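Local coordinates for protein mRNA-decapping enzyme subunit 1 (Saccharomyces cerevisiae, PDB 1Q67) that works with DCP2 in the decapping complex that removes the 7-methylguanine cap from mRNA, committing the transcript to 5' to 3' decay, at residues C181-I193 and R211-E223. Numbering follows the deposited sequence.
Sequences CMGVEVKDELVII and RQNIYELIKYLLE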
ATOM      1  N   CYS B 181      18.000 -14.071  16.058  1.00 47.36           N
ATOM      2  CA  CYS B 181      18.395 -12.748  15.598  1.00 44.11           C
ATOM      3  C   CYS B 181      17.662 -12.286  14.344  1.00 43.41           C
ATOM      4  O   CYS B 181      17.534 -13.026  13.364  1.00 42.05           O
ATOM      5  CB  CYS B 181      19.905 -12.696  15.357  1.00 43.47           C
ATOM      6  SG  CYS B 181      20.891 -12.741  16.879  1.00 42.71           S
ATOM      7  N   MET B 182      17.184 -11.047  14.391  1.00 40.86           N
ATOM      8  CA  MET B 182      16.472 -10.461  13.274  1.00 39.37           C
ATOM      9  C   MET B 182      17.493 -10.092  12.211  1.00 38.69           C
ATOM     10  O   MET B 182      18.702 -10.148  12.457  1.00 38.98           O
ATOM     11  CB  MET B 182      15.713  -9.217  13.733  1.00 38.32           C
ATOM     12  CG  MET B 182      14.684  -9.495  14.822  1.00 38.76           C
ATOM     13  SD  MET B 182      13.796  -8.011  15.386  1.00 36.84           S
ATOM     14  CE  MET B 182      12.786  -7.685  13.921  1.00 42.02           C
ATOM     15  N   GLY B 183      17.007  -9.714  11.033  1.00 37.19           N
ATOM     16  CA  GLY B 183      17.897  -9.336   9.953  1.00 37.12           C
ATOM     17  C   GLY B 183      17.283  -8.321   9.007  1.00 38.14           C
ATOM     18  O   GLY B 183      16.063  -8.180   8.944  1.00 37.69           O
ATOM     19  N   VAL B 184      18.133  -7.606   8.277  1.00 38.38           N
ATOM     20  CA  VAL B 184      17.670  -6.615   7.318  1.00 39.96           C
ATOM     21  C   VAL B 184      18.579  -6.551   6.108  1.00 40.88           C
ATOM     22  O   VAL B 184      19.788  -6.723   6.217  1.00 41.00           O
ATOM     23  CB  VAL B 184      17.594  -5.188   7.925  1.00 40.69           C
ATOM     24  CG1 VAL B 184      16.519  -5.145   8.982  1.00 45.00           C
ATOM     25  CG2 VAL B 184      18.951  -4.776   8.517  1.00 38.89           C
ATOM     26  N   GLU B 185      17.976  -6.293   4.953  1.00 42.48           N
ATOM     27  CA  GLU B 185      18.710  -6.179   3.707  1.00 45.11           C
ATOM     28  C   GLU B 185      17.878  -5.371   2.730  1.00 45.21           C
ATOM     29  O   GLU B 185      16.674  -5.190   2.912  1.00 44.18           O
ATOM     30  CB  GLU B 185      18.972  -7.561   3.103  1.00 47.38           C
ATOM     31  CG  GLU B 185      17.728  -8.227   2.545  1.00 54.40           C
ATOM     32  CD  GLU B 185      18.003  -9.598   1.954  1.00 58.92           C
ATOM     33  OE1 GLU B 185      18.873  -9.702   1.058  1.00 62.25           O
ATOM     34  OE2 GLU B 185      17.344 -10.574   2.381  1.00 60.84           O
ATOM     35  N   VAL B 186      18.535  -4.876   1.696  1.00 46.05           N
ATOM     36  CA  VAL B 186      17.859  -4.126   0.669  1.00 46.88           C
ATOM     37  C   VAL B 186      18.016  -4.938  -0.602  1.00 48.29           C
ATOM     38  O   VAL B 186      19.129  -5.243  -1.021  1.00 48.03           O
ATOM     39  CB  VAL B 186      18.487  -2.742   0.465  1.00 47.31           C
ATOM     40  CG1 VAL B 186      17.843  -2.057  -0.733  1.00 47.89           C
ATOM     41  CG2 VAL B 186      18.295  -1.901   1.711  1.00 46.95           C
ATOM     42  N   LYS B 187      16.892  -5.309  -1.200  1.00 50.93           N
ATOM     43  CA  LYS B 187      16.914  -6.079  -2.431  1.00 52.94           C
ATOM     44  C   LYS B 187      16.114  -5.305  -3.463  1.00 52.87           C
ATOM     45  O   LYS B 187      14.880  -5.281  -3.438  1.00 51.62           O
ATOM     46  CB  LYS B 187      16.316  -7.465  -2.199  1.00 53.87           C
ATOM     47  CG  LYS B 187      16.726  -8.492  -3.239  1.00 56.67           C
ATOM     48  CD  LYS B 187      16.588  -9.903  -2.683  1.00 58.84           C
ATOM     49  CE  LYS B 187      17.490 -10.108  -1.470  1.00 58.81           C
ATOM     50  NZ  LYS B 187      17.301 -11.450  -0.838  1.00 61.53           N
ATOM     51  N   ASP B 188      16.845  -4.658  -4.360  1.00 55.01           N
ATOM     52  CA  ASP B 188      16.261  -3.840  -5.410  1.00 57.30           C
ATOM     53  C   ASP B 188      15.427  -2.714  -4.797  1.00 56.72           C
ATOM     54  O   ASP B 188      15.979  -1.771  -4.229  1.00 56.96           O
ATOM     55  CB  ASP B 188      15.401  -4.691  -6.353  1.00 60.07           C
ATOM     56  CG  ASP B 188      15.124  -3.991  -7.680  1.00 64.67           C
ATOM     57  OD1 ASP B 188      16.098  -3.658  -8.398  1.00 64.70           O
ATOM     58  OD2 ASP B 188      13.935  -3.772  -8.006  1.00 68.41           O
ATOM     59  N   GLU B 189      14.107  -2.821  -4.887  1.00 55.67           N
ATOM     60  CA  GLU B 189      13.228  -1.779  -4.359  1.00 55.48           C
ATOM     61  C   GLU B 189      12.702  -2.035  -2.946  1.00 52.66           C
ATOM     62  O   GLU B 189      12.142  -1.138  -2.318  1.00 53.16           O
ATOM     63  CB  GLU B 189      12.035  -1.590  -5.301  1.00 59.42           C
ATOM     64  CG  GLU B 189      12.411  -1.401  -6.765  1.00 63.55           C
ATOM     65  CD  GLU B 189      11.221  -1.571  -7.693  1.00 67.22           C
ATOM     66  OE1 GLU B 189      10.276  -0.753  -7.613  1.00 68.56           O
ATOM     67  OE2 GLU B 189      11.226  -2.532  -8.500  1.00 68.59           O
ATOM     68  N   LEU B 190      12.891  -3.249  -2.444  1.00 49.06           N
ATOM     69  CA  LEU B 190      12.390  -3.608  -1.123  1.00 45.83           C
ATOM     70  C   LEU B 190      13.389  -3.613   0.019  1.00 45.25           C
ATOM     71  O   LEU B 190      14.575  -3.896  -0.165  1.00 45.78           O
ATOM     72  CB  LEU B 190      11.763  -5.004  -1.160  1.00 45.36           C
ATOM     73  CG  LEU B 190      10.483  -5.307  -1.928  1.00 45.07           C
ATOM     74  CD1 LEU B 190      10.221  -6.800  -1.857  1.00 46.20           C
ATOM     75  CD2 LEU B 190       9.311  -4.543  -1.319  1.00 46.29           C
ATOM     76  N   VAL B 191      12.896  -3.298   1.211  1.00 42.46           N
ATOM     77  CA  VAL B 191      13.715  -3.385   2.404  1.00 38.44           C
ATOM     78  C   VAL B 191      13.132  -4.651   2.995  1.00 37.71           C
ATOM     79  O   VAL B 191      11.939  -4.713   3.275  1.00 36.62           O
ATOM     80  CB  VAL B 191      13.500  -2.224   3.370  1.00 38.00           C
ATOM     81  CG1 VAL B 191      14.146  -2.558   4.720  1.00 32.66           C
ATOM     82  CG2 VAL B 191      14.116  -0.956   2.791  1.00 34.62           C
ATOM     83  N   ILE B 192      13.971  -5.669   3.135  1.00 38.63           N
ATOM     84  CA  ILE B 192      13.549  -6.962   3.647  1.00 38.55           C
ATOM     85  C   ILE B 192      13.945  -7.154   5.100  1.00 38.64           C
ATOM     86  O   ILE B 192      15.117  -7.050   5.458  1.00 39.23           O
ATOM     87  CB  ILE B 192      14.139  -8.082   2.762  1.00 39.25           C
ATOM     88  CG1 ILE B 192      13.600  -7.912   1.336  1.00 39.72           C
ATOM     89  CG2 ILE B 192      13.782  -9.452   3.314  1.00 38.98           C
ATOM     90  CD1 ILE B 192      14.161  -8.886   0.323  1.00 43.19           C
ATOM     91  N   ILE B 193      12.952  -7.425   5.938  1.00 39.24           N
ATOM     92  CA  ILE B 193      13.183  -7.609   7.356  1.00 39.92           C
ATOM     93  C   ILE B 193      12.782  -8.999   7.828  1.00 41.17           C
ATOM     94  O   ILE B 193      11.674  -9.472   7.546  1.00 40.05           O
ATOM     95  CB  ILE B 193      12.412  -6.550   8.179  1.00 40.93           C
ATOM     96  CG1 ILE B 193      12.948  -5.154   7.855  1.00 41.22           C
ATOM     97  CG2 ILE B 193      12.553  -6.830   9.670  1.00 40.92           C
ATOM     98  CD1 ILE B 193      12.220  -4.038   8.569  1.00 41.70           C
ATOM     99  N   ARG B 211      15.194   4.221   1.614  1.00 43.74           N
ATOM    100  CA  ARG B 211      15.379   2.776   1.672  1.00 44.48           C
ATOM    101  C   ARG B 211      16.731   2.439   2.289  1.00 42.79           C
ATOM    102  O   ARG B 211      16.829   1.585   3.169  1.00 40.75           O
ATOM    103  CB  ARG B 211      15.287   2.171   0.274  1.00 46.08           C
ATOM    104  CG  ARG B 211      13.941   2.386  -0.383  1.00 49.14           C
ATOM    105  CD  ARG B 211      13.972   2.011  -1.853  1.00 50.20           C
ATOM    106  NE  ARG B 211      12.780   2.504  -2.536  1.00 51.56           N
ATOM    107  CZ  ARG B 211      12.634   2.529  -3.855  1.00 51.25           C
ATOM    108  NH1 ARG B 211      13.608   2.090  -4.641  1.00 50.25           N
ATOM    109  NH2 ARG B 211      11.516   2.999  -4.384  1.00 52.15           N
ATOM    110  N   GLN B 212      17.768   3.127   1.828  1.00 42.11           N
ATOM    111  CA  GLN B 212      19.114   2.901   2.328  1.00 43.26           C
ATOM    112  C   GLN B 212      19.230   3.383   3.773  1.00 42.33           C
ATOM    113  O   GLN B 212      19.877   2.743   4.604  1.00 42.35           O
ATOM    114  CB  GLN B 212      20.130   3.634   1.446  1.00 45.37           C
ATOM    115  CG  GLN B 212      21.477   2.953   1.398  1.00 50.72           C
ATOM    116  CD  GLN B 212      21.397   1.565   0.778  1.00 51.78           C
ATOM    117  OE1 GLN B 212      22.181   0.679   1.107  1.00 53.36           O
ATOM    118  NE2 GLN B 212      20.451   1.377  -0.131  1.00 52.97           N
ATOM    119  N   ASN B 213      18.596   4.510   4.077  1.00 41.35           N
ATOM    120  CA  ASN B 213      18.637   5.051   5.427  1.00 41.31           C
ATOM    121  C   ASN B 213      17.935   4.177   6.465  1.00 40.79           C
ATOM    122  O   ASN B 213      18.395   4.076   7.599  1.00 41.15           O
ATOM    123  CB  ASN B 213      18.036   6.457   5.448  1.00 45.68           C
ATOM    124  CG  ASN B 213      18.927   7.473   4.769  1.00 49.48           C
ATOM    125  OD1 ASN B 213      19.424   7.238   3.666  1.00 54.98           O
ATOM    126  ND2 ASN B 213      19.135   8.611   5.419  1.00 53.39           N
ATOM    127  N   ILE B 214      16.822   3.548   6.093  1.00 38.56           N
ATOM    128  CA  ILE B 214      16.113   2.705   7.045  1.00 38.12           C
ATOM    129  C   ILE B 214      16.928   1.423   7.243  1.00 37.23           C
ATOM    130  O   ILE B 214      17.024   0.896   8.347  1.00 33.87           O
ATOM    131  CB  ILE B 214      14.671   2.364   6.556  1.00 37.96           C
ATOM    132  CG1 ILE B 214      13.817   1.945   7.751  1.00 43.11           C
ATOM    133  CG2 ILE B 214      14.687   1.207   5.564  1.00 39.12           C
ATOM    134  CD1 ILE B 214      12.384   1.573   7.399  1.00 45.79           C
ATOM    135  N   TYR B 215      17.527   0.942   6.160  1.00 37.48           N
ATOM    136  CA  TYR B 215      18.354  -0.253   6.210  1.00 38.73           C
ATOM    137  C   TYR B 215      19.530  -0.018   7.163  1.00 38.58           C
ATOM    138  O   TYR B 215      19.861  -0.868   7.991  1.00 36.58           O
ATOM    139  CB  TYR B 215      18.880  -0.578   4.805  1.00 40.26           C
ATOM    140  CG  TYR B 215      20.079  -1.499   4.811  1.00 42.95           C
ATOM    141  CD1 TYR B 215      19.960  -2.833   5.194  1.00 42.09           C
ATOM    142  CD2 TYR B 215      21.345  -1.013   4.497  1.00 45.16           C
ATOM    143  CE1 TYR B 215      21.077  -3.661   5.270  1.00 44.39           C
ATOM    144  CE2 TYR B 215      22.469  -1.828   4.572  1.00 46.36           C
ATOM    145  CZ  TYR B 215      22.329  -3.148   4.961  1.00 46.09           C
ATOM    146  OH  TYR B 215      23.450  -3.937   5.076  1.00 47.63           O
ATOM    147  N   GLU B 216      20.147   1.151   7.039  1.00 38.93           N
ATOM    148  CA  GLU B 216      21.293   1.527   7.864  1.00 40.25           C
ATOM    149  C   GLU B 216      20.908   1.671   9.337  1.00 39.10           C
ATOM    150  O   GLU B 216      21.649   1.251  10.228  1.00 37.84           O
ATOM    151  CB  GLU B 216      21.881   2.850   7.365  1.00 44.31           C
ATOM    152  CG  GLU B 216      23.379   2.838   7.165  1.00 51.91           C
ATOM    153  CD  GLU B 216      23.783   2.166   5.875  1.00 56.10           C
ATOM    154  OE1 GLU B 216      23.406   2.693   4.808  1.00 60.79           O
ATOM    155  OE2 GLU B 216      24.471   1.121   5.924  1.00 58.18           O
ATOM    156  N   LEU B 217      19.754   2.280   9.596  1.00 35.82           N
ATOM    157  CA  LEU B 217      19.299   2.449  10.968  1.00 34.31           C
ATOM    158  C   LEU B 217      18.980   1.112  11.641  1.00 32.91           C
ATOM    159  O   LEU B 217      19.421   0.852  12.756  1.00 33.94           O
ATOM    160  CB  LEU B 217      18.064   3.351  11.016  1.00 33.00           C
ATOM    161  CG  LEU B 217      17.375   3.453  12.379  1.00 34.62           C
ATOM    162  CD1 LEU B 217      18.340   4.057  13.393  1.00 31.57           C
ATOM    163  CD2 LEU B 217      16.113   4.313  12.258  1.00 34.19           C
ATOM    164  N   ILE B 218      18.212   0.259  10.975  1.00 32.11           N
ATOM    165  CA  ILE B 218      17.862  -1.020  11.575  1.00 34.79           C
ATOM    166  C   ILE B 218      19.100  -1.883  11.805  1.00 34.69           C
ATOM    167  O   ILE B 218      19.225  -2.546  12.836  1.00 37.37           O
ATOM    168  CB  ILE B 218      16.858  -1.795  10.706  1.00 34.28           C
ATOM    169  CG1 ILE B 218      15.552  -0.996  10.592  1.00 34.26           C
ATOM    170  CG2 ILE B 218      16.588  -3.163  11.330  1.00 33.42           C
ATOM    171  CD1 ILE B 218      14.572  -1.566   9.588  1.00 33.72           C
ATOM    172  N   LYS B 219      20.003  -1.869  10.834  1.00 36.39           N
ATOM    173  CA  LYS B 219      21.249  -2.614  10.910  1.00 37.42           C
ATOM    174  C   LYS B 219      21.988  -2.155  12.159  1.00 37.74           C
ATOM    175  O   LYS B 219      22.457  -2.968  12.951  1.00 36.47           O
ATOM    176  CB  LYS B 219      22.089  -2.319   9.663  1.00 42.47           C
ATOM    177  CG  LYS B 219      23.445  -2.999   9.603  1.00 46.91           C
ATOM    178  CD  LYS B 219      23.321  -4.476   9.310  1.00 51.33           C
ATOM    179  CE  LYS B 219      24.692  -5.084   9.022  1.00 55.11           C
ATOM    180  NZ  LYS B 219      24.661  -6.581   9.028  1.00 56.12           N
ATOM    181  N   TYR B 220      22.065  -0.839  12.338  1.00 36.81           N
ATOM    182  CA  TYR B 220      22.746  -0.261  13.490  1.00 35.92           C
ATOM    183  C   TYR B 220      22.084  -0.648  14.811  1.00 35.23           C
ATOM    184  O   TYR B 220      22.763  -0.905  15.802  1.00 35.90           O
ATOM    185  CB  TYR B 220      22.774   1.270  13.381  1.00 36.70           C
ATOM    186  CG  TYR B 220      23.542   1.941  14.502  1.00 37.51           C
ATOM    187  CD1 TYR B 220      24.919   2.171  14.394  1.00 38.36           C
ATOM    188  CD2 TYR B 220      22.909   2.281  15.696  1.00 38.73           C
ATOM    189  CE1 TYR B 220      25.638   2.714  15.451  1.00 37.89           C
ATOM    190  CE2 TYR B 220      23.620   2.824  16.759  1.00 40.62           C
ATOM    191  CZ  TYR B 220      24.984   3.033  16.629  1.00 41.25           C
ATOM    192  OH  TYR B 220      25.689   3.543  17.690  1.00 44.58           O
ATOM    193  N   LEU B 221      20.757  -0.663  14.840  1.00 35.88           N
ATOM    194  CA  LEU B 221      20.047  -1.003  16.067  1.00 34.06           C
ATOM    195  C   LEU B 221      20.204  -2.481  16.390  1.00 33.81           C
ATOM    196  O   LEU B 221      20.229  -2.873  17.561  1.00 32.23           O
ATOM    197  CB  LEU B 221      18.561  -0.651  15.944  1.00 33.43           C
ATOM    198  CG  LEU B 221      18.175   0.817  15.741  1.00 31.73           C
ATOM    199  CD1 LEU B 221      16.665   0.882  15.511  1.00 32.27           C
ATOM    200  CD2 LEU B 221      18.563   1.663  16.964  1.00 29.03           C
ATOM    201  N   LEU B 222      20.316  -3.305  15.355  1.00 33.64           N
ATOM    202  CA  LEU B 222      20.476  -4.741  15.569  1.00 36.07           C
ATOM    203  C   LEU B 222      21.889  -5.136  16.015  1.00 37.42           C
ATOM    204  O   LEU B 222      22.054  -5.984  16.886  1.00 37.71           O
ATOM    205  CB  LEU B 222      20.130  -5.515  14.296  1.00 33.57           C
ATOM    206  CG  LEU B 222      18.678  -5.529  13.809  1.00 34.58           C
ATOM    207  CD1 LEU B 222      18.596  -6.382  12.547  1.00 31.09           C
ATOM    208  CD2 LEU B 222      17.755  -6.089  14.895  1.00 33.40           C
ATOM    209  N   GLU B 223      22.890  -4.503  15.409  1.00 40.65           N
ATOM    210  CA  GLU B 223      24.310  -4.767  15.658  1.00 43.22           C
ATOM    211  C   GLU B 223      24.924  -4.144  16.903  1.00 42.46           C
ATOM    212  O   GLU B 223      26.054  -4.468  17.257  1.00 42.71           O
ATOM    213  CB  GLU B 223      25.139  -4.289  14.462  1.00 46.73           C
ATOM    214  CG  GLU B 223      25.770  -5.369  13.624  1.00 52.94           C
ATOM    215  CD  GLU B 223      24.765  -6.141  12.817  1.00 55.37           C
ATOM    216  OE1 GLU B 223      23.807  -6.661  13.428  1.00 58.29           O
ATOM    217  OE2 GLU B 223      24.938  -6.235  11.579  1.00 55.45           O
TER
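V184 and V186 of edge strand 183-187 point onto K219 and Y215 of helix 211-223. V184 sits among I218, K219 and L222, with its CG2 methyl 3.9 Å from K219 N. V186 CG2 lies obliquely against Y215, 3.4 Å from Y215 CB. With CG anti to the backbone N (chi1 161°), the Y215 ring reaches out across strand 183-187. Its CE1 edge then meets V184 O at 3.5 Å, close to the ring plane.

On the next strand, V191 CG2 packs on I214 CG2 at 3.6 Å, and the CD1 methyls of I193 and I218 meet at the same distance. L222 CD2 touches M182 CB at 3.9 Å. The extended R211 chain passes the turn, with E189 O over one face of its guanidinium, offset toward the rim. R211 NE is hydrogen-bonded to I205 O, which probably steadies the guanidinium.

A type II' turn, K187 to L190, joins the strands. The helix axis runs nearly antiparallel to strand 183-187 (161°) and nearly parallel to strand 190-193 (19°). I214 and I218 also reach I67 of the other sheet. This C-terminal helix packed against a beta sandwich is characteristic of the PH-like fold of the DCP1 family.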